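Local structure of nitroreductase family protein (Sphingopyxis sp., 7DP2) at residues Asp68-Arg73 with Gly182-Ala187; Tyr85-Arg90 with Pro174-Ala179; Leu138-Ser143 with Ala152-Trp157. The protein reduces nitro groups of dinitroaniline herbicides as a nitroreductase that depends on FMN and NADPH. The protein carries 1 engineered substitution. All coordinates share one frame; numbering follows the deposited sequence.

Contact 1 (Asp68-Arg73 with Gly182-Ala187); sequences DAVAAR and GATVRA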
loop_
_atom_site.group_PDB
_atom_site.type_symbol
_atom_site.label_atom_id
_atom_site.label_comp_id
_atom_site.label_asym_id
_atom_site.label_seq_id
_atom_site.Cartn_x
_atom_site.Cartn_y
_atom_site.Cartn_z
ATOM N N ASP A 68 -27.093 -5.901 -6.039
ATOM C CA ASP A 68 -28.252 -5.696 -6.895
ATOM C C ASP A 68 -28.221 -4.332 -7.557
ATOM O O ASP A 68 -28.572 -4.186 -8.734
ATOM C CB ASP A 68 -29.535 -5.836 -6.087
ATOM C CG ASP A 68 -29.695 -7.215 -5.506
ATOM O OD1 ASP A 68 -28.905 -8.108 -5.890
ATOM O OD2 ASP A 68 -30.603 -7.408 -4.667
ATOM N N ALA A 69 -27.804 -3.328 -6.787
ATOM C CA ALA A 69 -27.890 -1.961 -7.271
ATOM C C ALA A 69 -26.895 -1.775 -8.385
ATOM O O ALA A 69 -27.177 -1.108 -9.382
ATOM C CB ALA A 69 -27.653 -0.979 -6.160
ATOM N N VAL A 70 -25.741 -2.404 -8.210
ATOM C CA VAL A 70 -24.673 -2.381 -9.193
ATOM C C VAL A 70 -25.014 -3.285 -10.380
ATOM O O VAL A 70 -24.711 -2.955 -11.526
ATOM C CB VAL A 70 -23.314 -2.784 -8.546
ATOM C CG1 VAL A 70 -22.313 -3.301 -9.570
ATOM C CG2 VAL A 70 -22.740 -1.603 -7.792
ATOM N N ALA A 71 -25.637 -4.422 -10.094
ATOM C CA ALA A 71 -26.103 -5.312 -11.147
ATOM C C ALA A 71 -27.038 -4.575 -12.086
ATOM O O ALA A 71 -27.018 -4.810 -13.287
ATOM C CB ALA A 71 -26.796 -6.529 -10.557
ATOM N N ALA A 72 -27.847 -3.681 -11.516
ATOM C CA ALA A 72 -28.781 -2.861 -12.284
ATOM C C ALA A 72 -28.072 -1.875 -13.221
ATOM O O ALA A 72 -28.662 -1.390 -14.179
ATOM C CB ALA A 72 -29.711 -2.119 -11.344
ATOM N N ARG A 73 -26.823 -1.546 -12.918
ATOM C CA ARG A 73 -26.058 -0.707 -13.827
ATOM C C ARG A 73 -25.280 -1.562 -14.805
ATOM O O ARG A 73 -24.921 -1.117 -15.890
ATOM C CB ARG A 73 -25.104 0.224 -13.083
ATOM C CG ARG A 73 -25.768 1.121 -12.080
ATOM C CD ARG A 73 -25.374 2.567 -12.351
ATOM N NE ARG A 73 -26.407 3.269 -13.089
ATOM C CZ ARG A 73 -26.199 4.348 -13.827
ATOM N NH1 ARG A 73 -24.988 4.859 -13.935
ATOM N NH2 ARG A 73 -27.209 4.913 -14.467
ATOM N N GLY A 182 -18.542 3.732 -8.728
ATOM C CA GLY A 182 -18.346 4.378 -7.441
ATOM C C GLY A 182 -19.569 5.067 -6.863
ATOM O O GLY A 182 -19.916 4.835 -5.714
ATOM N N ALA A 183 -20.261 5.859 -7.676
ATOM C CA ALA A 183 -21.423 6.614 -7.214
ATOM C C ALA A 183 -22.545 5.720 -6.726
ATOM O O ALA A 183 -23.172 6.006 -5.705
ATOM C CB ALA A 183 -21.929 7.521 -8.307
ATOM N N THR A 184 -22.835 4.670 -7.487
ATOM C CA THR A 184 -23.855 3.702 -7.087
ATOM C C THR A 184 -23.466 3.036 -5.767
ATOM O O THR A 184 -24.291 2.854 -4.858
ATOM C CB THR A 184 -24.061 2.591 -8.137
ATOM O OG1 THR A 184 -24.582 3.145 -9.347
ATOM C CG2 THR A 184 -25.028 1.554 -7.610
ATOM N N VAL A 185 -22.201 2.665 -5.662
ATOM C CA VAL A 185 -21.774 1.977 -4.471
ATOM C C VAL A 185 -21.849 2.922 -3.281
ATOM O O VAL A 185 -22.375 2.560 -2.228
ATOM C CB VAL A 185 -20.360 1.438 -4.616
ATOM C CG1 VAL A 185 -19.979 0.635 -3.389
ATOM C CG2 VAL A 185 -20.262 0.599 -5.873
ATOM N N ARG A 186 -21.369 4.146 -3.482
ATOM C CA ARG A 186 -21.349 5.144 -2.425
ATOM C C ARG A 186 -22.772 5.446 -1.986
ATOM O O ARG A 186 -23.045 5.597 -0.796
ATOM C CB ARG A 186 -20.632 6.417 -2.900
ATOM C CG ARG A 186 -19.137 6.445 -2.538
ATOM C CD ARG A 186 -18.285 7.264 -3.519
ATOM N NE ARG A 186 -18.893 8.551 -3.817
ATOM C CZ ARG A 186 -19.055 9.031 -5.041
ATOM N NH1 ARG A 186 -18.629 8.337 -6.089
ATOM N NH2 ARG A 186 -19.630 10.211 -5.217
ATOM N N ALA A 187 -23.682 5.498 -2.954
ATOM C CA ALA A 187 -25.091 5.739 -2.665
ATOM C C ALA A 187 -25.682 4.649 -1.791
ATOM O O ALA A 187 -26.322 4.932 -0.779
ATOM C CB ALA A 187 -25.884 5.857 -3.949
#

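Contact 2 (Tyr85-Arg90 with Pro174-Ala179); sequences YDIFPR and PQECWA. Engineered in segment 85-90: Phe-88 (natural residue Tyr). With FMN (flavin mononucleotide), chain C.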
loop_
_atom_site.group_PDB
_atom_site.type_symbol
_atom_site.label_atom_id
_atom_site.label_comp_id
_atom_site.label_asym_id
_atom_site.label_seq_id
_atom_site.Cartn_x
_atom_site.Cartn_y
_atom_site.Cartn_z
ATOM N N TYR A 85 -12.348 7.039 -11.002
ATOM C CA TYR A 85 -11.021 7.451 -11.461
ATOM C C TYR A 85 -10.598 6.443 -12.525
ATOM O O TYR A 85 -11.324 5.475 -12.785
ATOM C CB TYR A 85 -9.995 7.469 -10.304
ATOM C CG TYR A 85 -9.886 6.122 -9.604
ATOM C CD1 TYR A 85 -9.015 5.138 -10.065
ATOM C CD2 TYR A 85 -10.682 5.819 -8.502
ATOM C CE1 TYR A 85 -8.936 3.897 -9.437
ATOM C CE2 TYR A 85 -10.612 4.573 -7.865
ATOM C CZ TYR A 85 -9.739 3.620 -8.334
ATOM O OH TYR A 85 -9.672 2.385 -7.709
ATOM N N ASP A 86 -9.412 6.628 -13.099
ATOM C CA ASP A 86 -8.907 5.680 -14.083
ATOM C C ASP A 86 -8.175 4.548 -13.396
ATOM O O ASP A 86 -7.103 4.736 -12.796
ATOM C CB ASP A 86 -7.974 6.353 -15.079
ATOM C CG ASP A 86 -8.705 7.221 -16.063
ATOM O OD1 ASP A 86 -9.429 6.677 -16.925
ATOM O OD2 ASP A 86 -8.570 8.452 -15.964
ATOM N N ILE A 87 -8.793 3.373 -13.460
ATOM C CA ILE A 87 -8.267 2.196 -12.798
ATOM C C ILE A 87 -6.871 1.944 -13.351
ATOM O O ILE A 87 -5.885 1.872 -12.620
ATOM C CB ILE A 87 -9.190 0.974 -12.998
ATOM C CG1 ILE A 87 -10.488 1.175 -12.203
ATOM C CG2 ILE A 87 -8.482 -0.309 -12.570
ATOM C CD1 ILE A 87 -11.614 0.190 -12.521
ATOM N N PHE A 88 -6.795 1.807 -14.661
ATOM C CA PHE A 88 -5.513 1.708 -15.313
ATOM C C PHE A 88 -5.242 2.986 -16.072
ATOM O O PHE A 88 -6.176 3.679 -16.476
ATOM C CB PHE A 88 -5.474 0.479 -16.214
ATOM C CG PHE A 88 -5.560 -0.801 -15.447
ATOM C CD1 PHE A 88 -4.779 -0.989 -14.316
ATOM C CD2 PHE A 88 -6.470 -1.777 -15.797
ATOM C CE1 PHE A 88 -4.864 -2.149 -13.568
ATOM C CE2 PHE A 88 -6.571 -2.945 -15.051
ATOM C CZ PHE A 88 -5.765 -3.130 -13.932
ATOM N N PRO A 89 -3.961 3.341 -16.212
ATOM C CA PRO A 89 -3.600 4.524 -17.008
ATOM C C PRO A 89 -3.971 4.329 -18.484
ATOM O O PRO A 89 -3.515 3.375 -19.111
ATOM C CB PRO A 89 -2.079 4.636 -16.823
ATOM C CG PRO A 89 -1.802 3.830 -15.540
ATOM C CD PRO A 89 -2.803 2.723 -15.545
ATOM N N ARG A 90 -4.850 5.187 -18.994
ATOM C CA ARG A 90 -5.141 5.261 -20.421
ATOM C C ARG A 90 -3.877 5.244 -21.253
ATOM O O ARG A 90 -2.957 6.025 -21.004
ATOM C CB ARG A 90 -5.954 6.508 -20.740
ATOM C CG ARG A 90 -7.208 6.663 -19.913
ATOM C CD ARG A 90 -7.752 8.077 -20.033
ATOM N NE ARG A 90 -8.840 8.317 -19.090
ATOM C CZ ARG A 90 -10.121 8.382 -19.451
ATOM N NH1 ARG A 90 -11.067 8.584 -18.540
ATOM N NH2 ARG A 90 -10.456 8.256 -20.735
ATOM N N PRO A 174 -8.695 -8.315 -3.402
ATOM C CA PRO A 174 -8.830 -6.878 -3.688
ATOM C C PRO A 174 -9.572 -6.672 -5.015
ATOM O O PRO A 174 -9.365 -7.425 -5.960
ATOM C CB PRO A 174 -7.380 -6.381 -3.797
ATOM C CG PRO A 174 -6.496 -7.534 -3.342
ATOM C CD PRO A 174 -7.305 -8.795 -3.496
ATOM N N GLN A 175 -10.453 -5.675 -5.054
ATOM C CA GLN A 175 -11.295 -5.432 -6.208
ATOM C C GLN A 175 -11.462 -3.955 -6.529
ATOM O O GLN A 175 -12.187 -3.246 -5.837
ATOM C CB GLN A 175 -12.670 -6.039 -5.994
ATOM C CG GLN A 175 -12.685 -7.523 -5.914
ATOM C CD GLN A 175 -14.083 -8.052 -6.004
ATOM O OE1 GLN A 175 -14.882 -7.905 -5.077
ATOM N NE2 GLN A 175 -14.403 -8.659 -7.141
ATOM N N GLU A 176 -10.820 -3.509 -7.599
ATOM C CA GLU A 176 -10.995 -2.158 -8.107
ATOM C C GLU A 176 -12.248 -2.075 -8.972
ATOM O O GLU A 176 -12.671 -0.988 -9.359
ATOM C CB GLU A 176 -9.792 -1.728 -8.936
ATOM C CG GLU A 176 -8.724 -1.012 -8.163
ATOM C CD GLU A 176 -7.339 -1.146 -8.797
ATOM O OE1 GLU A 176 -7.173 -1.905 -9.775
ATOM O OE2 GLU A 176 -6.407 -0.492 -8.301
ATOM N N CYS A 177 -12.841 -3.226 -9.261
ATOM C CA CYS A 177 -13.938 -3.285 -10.208
ATOM C C CYS A 177 -15.138 -2.453 -9.748
ATOM O O CYS A 177 -15.853 -1.877 -10.573
ATOM C CB CYS A 177 -14.348 -4.755 -10.443
ATOM S SG CYS A 177 -14.856 -5.675 -8.947
ATOM N N TRP A 178 -15.320 -2.338 -8.436
ATOM C CA TRP A 178 -16.450 -1.583 -7.907
ATOM C C TRP A 178 -16.286 -0.087 -8.175
ATOM O O TRP A 178 -17.273 0.648 -8.221
ATOM C CB TRP A 178 -16.631 -1.835 -6.409
ATOM C CG TRP A 178 -16.716 -3.284 -6.047
ATOM C CD1 TRP A 178 -15.681 -4.095 -5.667
ATOM C CD2 TRP A 178 -17.892 -4.110 -6.066
ATOM N NE1 TRP A 178 -16.142 -5.373 -5.443
ATOM C CE2 TRP A 178 -17.492 -5.409 -5.673
ATOM C CE3 TRP A 178 -19.239 -3.873 -6.358
ATOM C CZ2 TRP A 178 -18.398 -6.469 -5.564
ATOM C CZ3 TRP A 178 -20.142 -4.936 -6.263
ATOM C CH2 TRP A 178 -19.712 -6.215 -5.869
ATOM N N ALA A 179 -15.049 0.366 -8.375
ATOM C CA ALA A 179 -14.820 1.775 -8.728
ATOM C C ALA A 179 -15.438 2.121 -10.098
ATOM O O ALA A 179 -15.694 3.285 -10.393
ATOM C CB ALA A 179 -13.325 2.106 -8.711
HETATM N N1 FMN C . -8.585 -9.037 -9.063
HETATM C C2 FMN C . -9.802 -9.203 -9.681
HETATM O O2 FMN C . -10.100 -10.297 -10.138
HETATM N N3 FMN C . -10.690 -8.159 -9.811
HETATM C C4 FMN C . -10.369 -6.915 -9.314
HETATM O O4 FMN C . -11.149 -5.962 -9.418
HETATM C C4A FMN C . -9.143 -6.746 -8.704
HETATM N N5 FMN C . -8.820 -5.516 -8.218
HETATM C C5A FMN C . -7.625 -5.321 -7.576
HETATM C C6 FMN C . -7.363 -4.056 -7.079
HETATM C C7 FMN C . -6.173 -3.804 -6.427
HETATM C C7M FMN C . -5.873 -2.434 -5.890
HETATM C C8 FMN C . -5.254 -4.833 -6.271
HETATM C C8M FMN C . -3.972 -4.542 -5.553
HETATM C C9 FMN C . -5.524 -6.107 -6.774
HETATM C C9A FMN C . -6.717 -6.371 -7.433
HETATM N N10 FMN C . -7.037 -7.630 -7.956
HETATM C C10 FMN C . -8.250 -7.803 -8.579
HETATM C "C1'" FMN C . -6.156 -8.840 -7.862
HETATM C "C2'" FMN C . -4.864 -8.719 -8.691
HETATM O "O2'" FMN C . -4.987 -9.129 -10.043
HETATM C "C3'" FMN C . -3.773 -9.543 -8.016
HETATM O "O3'" FMN C . -3.342 -8.828 -6.888
HETATM C "C4'" FMN C . -2.554 -9.785 -8.895
HETATM O "O4'" FMN C . -2.902 -10.362 -10.142
HETATM C "C5'" FMN C . -1.597 -10.718 -8.181
HETATM O "O5'" FMN C . -2.204 -11.976 -7.973
HETATM P P FMN C . -2.253 -12.479 -6.446
HETATM O O1P FMN C . -0.860 -12.837 -5.997
HETATM O O2P FMN C . -2.710 -11.320 -5.629
HETATM O O3P FMN C . -3.230 -13.612 -6.317
#

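Contact 3 (Leu138-Ser143 with Ala152-Trp157); sequences LFLHCS and ADMGMW. With FMN (flavin mononucleotide), chain D.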
loop_
_atom_site.group_PDB
_atom_site.type_symbol
_atom_site.label_atom_id
_atom_site.label_comp_id
_atom_site.label_asym_id
_atom_site.label_seq_id
_atom_site.Cartn_x
_atom_site.Cartn_y
_atom_site.Cartn_z
ATOM N N LEU A 138 -15.517 -5.570 1.916
ATOM C CA LEU A 138 -14.940 -4.369 2.505
ATOM C C LEU A 138 -14.809 -3.279 1.450
ATOM O O LEU A 138 -14.212 -3.478 0.405
ATOM C CB LEU A 138 -13.564 -4.660 3.113
ATOM C CG LEU A 138 -12.831 -3.405 3.613
ATOM C CD1 LEU A 138 -13.215 -3.056 5.002
ATOM C CD2 LEU A 138 -11.356 -3.537 3.520
ATOM N N PHE A 139 -15.331 -2.105 1.759
ATOM C CA PHE A 139 -15.190 -0.979 0.866
ATOM C C PHE A 139 -14.244 0.058 1.467
ATOM O O PHE A 139 -14.551 0.705 2.486
ATOM C CB PHE A 139 -16.564 -0.386 0.561
ATOM C CG PHE A 139 -17.389 -1.244 -0.364
ATOM C CD1 PHE A 139 -17.037 -1.363 -1.705
ATOM C CD2 PHE A 139 -18.493 -1.952 0.102
ATOM C CE1 PHE A 139 -17.786 -2.162 -2.573
ATOM C CE2 PHE A 139 -19.243 -2.751 -0.754
ATOM C CZ PHE A 139 -18.885 -2.863 -2.099
ATOM N N LEU A 140 -13.080 0.186 0.830
ATOM C CA LEU A 140 -12.051 1.141 1.244
ATOM C C LEU A 140 -12.225 2.450 0.509
ATOM O O LEU A 140 -12.267 2.490 -0.711
ATOM C CB LEU A 140 -10.645 0.573 1.008
ATOM C CG LEU A 140 -9.385 1.443 1.164
ATOM C CD1 LEU A 140 -9.352 2.186 2.508
ATOM C CD2 LEU A 140 -8.143 0.578 1.043
ATOM N N HIS A 141 -12.365 3.521 1.267
ATOM C CA HIS A 141 -12.570 4.841 0.696
ATOM C C HIS A 141 -11.874 5.908 1.526
ATOM O O HIS A 141 -11.344 5.618 2.602
ATOM C CB HIS A 141 -14.059 5.131 0.597
ATOM C CG HIS A 141 -14.791 4.916 1.877
ATOM N ND1 HIS A 141 -15.059 5.930 2.763
ATOM C CD2 HIS A 141 -15.337 3.791 2.418
ATOM C CE1 HIS A 141 -15.736 5.453 3.798
ATOM N NE2 HIS A 141 -15.917 4.154 3.603
ATOM N N CYS A 142 -11.857 7.136 1.018
ATOM C CA CYS A 142 -11.283 8.265 1.764
ATOM C C CYS A 142 -11.857 9.567 1.264
ATOM O O CYS A 142 -12.647 9.582 0.319
ATOM C CB CYS A 142 -9.759 8.306 1.656
ATOM S SG CYS A 142 -9.117 8.599 -0.023
ATOM N N SER A 143 -11.462 10.665 1.901
ATOM C CA SER A 143 -11.923 11.966 1.467
ATOM C C SER A 143 -11.266 12.312 0.141
ATOM O O SER A 143 -10.113 11.922 -0.122
ATOM C CB SER A 143 -11.608 13.061 2.492
ATOM O OG SER A 143 -11.970 14.343 1.974
ATOM N N ALA A 152 -1.191 5.883 -1.273
ATOM C CA ALA A 152 -0.160 4.913 -0.904
ATOM C C ALA A 152 -0.364 4.487 0.565
ATOM O O ALA A 152 -0.225 3.307 0.892
ATOM C CB ALA A 152 1.255 5.467 -1.139
ATOM N N ASP A 153 -0.707 5.427 1.441
ATOM C CA ASP A 153 -1.038 5.064 2.833
ATOM C C ASP A 153 -2.110 3.981 2.880
ATOM O O ASP A 153 -2.032 3.051 3.683
ATOM C CB ASP A 153 -1.560 6.253 3.665
ATOM C CG ASP A 153 -0.549 7.386 3.859
ATOM O OD1 ASP A 153 0.683 7.191 3.785
ATOM O OD2 ASP A 153 -1.019 8.502 4.164
ATOM N N MET A 154 -3.139 4.154 2.060
ATOM C CA MET A 154 -4.239 3.192 1.998
ATOM C C MET A 154 -3.760 1.808 1.534
ATOM O O MET A 154 -4.215 0.806 2.026
ATOM C CB MET A 154 -5.364 3.695 1.063
ATOM C CG MET A 154 -6.166 4.884 1.607
ATOM S SD MET A 154 -7.737 5.192 0.725
ATOM C CE MET A 154 -7.099 5.635 -0.906
ATOM N N GLY A 155 -2.855 1.764 0.574
ATOM C CA GLY A 155 -2.251 0.500 0.190
ATOM C C GLY A 155 -1.625 -0.183 1.404
ATOM O O GLY A 155 -1.839 -1.376 1.653
ATOM N N MET A 156 -0.871 0.587 2.177
ATOM C CA MET A 156 -0.168 0.034 3.331
ATOM C C MET A 156 -1.120 -0.570 4.325
ATOM O O MET A 156 -0.861 -1.635 4.864
ATOM C CB MET A 156 0.669 1.104 4.012
ATOM C CG MET A 156 1.737 1.618 3.112
ATOM S SD MET A 156 2.474 3.114 3.762
ATOM C CE MET A 156 3.099 3.877 2.253
ATOM N N TRP A 157 -2.237 0.112 4.552
ATOM C CA TRP A 157 -3.263 -0.411 5.444
ATOM C C TRP A 157 -3.946 -1.639 4.817
ATOM O O TRP A 157 -4.209 -2.623 5.483
ATOM C CB TRP A 157 -4.291 0.663 5.782
ATOM C CG TRP A 157 -5.430 0.143 6.613
ATOM C CD1 TRP A 157 -5.442 -0.003 7.959
ATOM C CD2 TRP A 157 -6.708 -0.318 6.152
ATOM N NE1 TRP A 157 -6.639 -0.507 8.378
ATOM C CE2 TRP A 157 -7.444 -0.711 7.288
ATOM C CE3 TRP A 157 -7.299 -0.447 4.892
ATOM C CZ2 TRP A 157 -8.745 -1.219 7.213
ATOM C CZ3 TRP A 157 -8.601 -0.944 4.814
ATOM C CH2 TRP A 157 -9.301 -1.337 5.964
HETATM N N1 FMN D . 8.592 10.155 9.124
HETATM C C2 FMN D . 9.571 11.111 9.171
HETATM O O2 FMN D . 10.051 11.357 10.271
HETATM N N3 FMN D . 9.988 11.763 8.019
HETATM C C4 FMN D . 9.430 11.437 6.808
HETATM O O4 FMN D . 9.794 12.002 5.777
HETATM C C4A FMN D . 8.437 10.466 6.769
HETATM N N5 FMN D . 7.837 10.119 5.595
HETATM C C5A FMN D . 6.883 9.122 5.576
HETATM C C6 FMN D . 6.333 8.789 4.356
HETATM C C7 FMN D . 5.365 7.816 4.284
HETATM C C7M FMN D . 4.800 7.489 2.937
HETATM C C8 FMN D . 4.953 7.160 5.440
HETATM C C8M FMN D . 3.911 6.087 5.362
HETATM C C9 FMN D . 5.499 7.499 6.676
HETATM C C9A FMN D . 6.481 8.481 6.746
HETATM N N10 FMN D . 7.072 8.869 7.943
HETATM C C10 FMN D . 8.030 9.839 7.927
HETATM C "C1'" FMN D . 6.775 8.282 9.294
HETATM C "C2'" FMN D . 5.378 8.610 9.795
HETATM O "O2'" FMN D . 5.385 9.798 10.548
HETATM C "C3'" FMN D . 4.927 7.464 10.688
HETATM O "O3'" FMN D . 4.632 6.351 9.906
HETATM C "C4'" FMN D . 3.777 7.864 11.602
HETATM O "O4'" FMN D . 3.928 9.228 11.882
HETATM C "C5'" FMN D . 4.048 7.277 12.962
HETATM O "O5'" FMN D . 3.777 5.927 12.933
HETATM P P FMN D . 4.890 4.811 13.144
HETATM O O1P FMN D . 6.086 5.239 13.898
HETATM O O2P FMN D . 4.241 3.720 13.939
HETATM O O3P FMN D . 5.336 4.355 11.793
#

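Contact 1 (Asp68-Arg73 with Gly182-Ala187)
Thr-184 sits at the centre of this contact, its side chain set against Ala-69, Val-70 and Arg-73 where two nearly antiparallel helices of the nitroreductase fold lie side by side. The segments belong to helix 60-74 and helix 182-189; their axes come within 9.5 Å and run at 156° to each other. The backbones are nearest at Val-70 and Thr-184, with the CA atoms 6.5 Å apart.

The two branches of Thr-184 do different work. With OG1 beside the backbone N (chi1 -65°), CG2 is left anti to that nitrogen and reaches the other helix, where it meets Ala-69 CB at 3.9 Å and lies equally far from the carbonyl oxygen of the same alanine. Val-70 adds its CG2 to this patch, again at van der Waals distance. The hydroxyl branch faces Arg-73 instead: OG1 lies 3.2 Å from Arg-73 CD, so it is the methylene part of the arginine, rather than its guanidinium, that lies closest to the threonine. Arg-73 bends at both chi2 and chi3, which turns NE and the guanidinium away from the hydroxyl.

Further out, Gln-82 OE1 is hydrogen-bonded to Thr-184 OG1, giving this buried polar atom a mate, consistent with the rotamer that leaves CG2 to the other helix. Tyr-181, just before helix 182-189, packs against both Val-70 and Arg-73. The turn that presents Arg-73 is tight: its N bonds to Val-70 O, three residues back, at 2.9 Å, near the C-terminal end of helix 60-74. The same Val-70 CG2 that touches the threonine methyl also meets Val-185 CG2, at 3.8 Å.

Contact 2 (Tyr85-Arg90 with Pro174-Ala179)
Tyr-85 and Ile-87 close over Glu-176 and Ala-179 at the edge of the flavin site. At the head of 174-179, Pro-174 lays CB 3.5 Å from FMN C9. Gln-175 follows, its OE1 taking a bond from Trp-178 NE1 that arrives from above the carbonyl plane, 72° out of it. Glu-176 gives its backbone N to FMN N5 at 2.9 Å, while its extended side chain runs beside the flavin rim. Glu-176 OE1 lies 3.5 Å from Ile-87 CG2, and Tyr-85 OH, held by Phe-198 O, comes 3.6 Å from Glu-176 CG. An alanine here would keep the backbone bond but, lacking CG and the carboxylate, would probably open a gap between Ile-87 CG2 and the flavin's C6 and C7M. Cys-177 N reaches FMN O4 at 3.2 Å, a bent bond of 136°. Ala-179 ends the walk with CB 3.8 Å from Tyr-85 CE2. The engineered Phe-88 approaches Glu-176 only loosely, with Ile-87 CG2 lying over the centre of one ring face. The segment leaves strand 171-175, outermost in the sheet within this chain, and heads for helix 182-189; the loop facing it links helices 60-74 and 94-111 and bonds through Ile-87 O to Gln-150 of the second subunit.

Contact 3 (Leu138-Ser143 with Ala152-Trp157)
In the alpha+beta core of the nitroreductase fold, helix 148-167 packs on one face of the antiparallel sheet, and here Leu-138, Leu-140 and Cys-142 of strand 136-143 meet its Met-154 and Trp-157. Strand and helix run almost antiparallel, 151° between their directions, with axes 10.2 Å apart. At one end Leu-138 CD2 meets the indole of Trp-157 at CH2, 3.9 Å away. Leu-140, in the middle, serves both helix residues: CD1 touches Met-154 SD at 3.9 Å and Trp-157 CZ3 at 4.0 Å, while its CD2 comes near Trp-157 CE3. The tryptophan reaches the strand because its CG stands anti to the backbone N (chi1 176°). Met-154 bends at chi3 (-65°), which curls its methyl toward the strand's far end, where CE lies 3.7 Å from Cys-142 SG.

Trp-53 stacks on the indole of Trp-157, and His-141 is hydrogen-bonded to Gln-195 and Thr-56. The helix also serves a flavin: Met-156 SD approaches the C8M methyl of the FMN held mainly by the second subunit at 3.7 Å, with Asp-153 nearby, its OD1 bonded to Gly-47 N. With the hydrogen-bonding side chain of His-141 on the other side of the strand, strand and helix are held mainly by buried methyl, sulfur and indole contacts, so their fit rests on shape and dispersion.

In the fold
The three contacts meet at a small cluster of side chains. Val-185 of contact 1 packs CG2 on Trp-178 O of contact 2 at 3.8 Å and CG1 on Phe-139 CE1 of contact 3 at 3.6 Å; Trp-178 CG in turn lies 3.8 Å from Phe-139 CE1. The centres of contacts 2 and 3 are about 14 Å apart, those of 1 and 3 about 20 Å. Contact 2 borders one flavin and contact 3 another, the latter also bound by Glu-176 N of the second subunit, so both sites draw on the dimer interface. Contact 1 stays behind them, the side chain of Val-70 about 11 Å from an FMN.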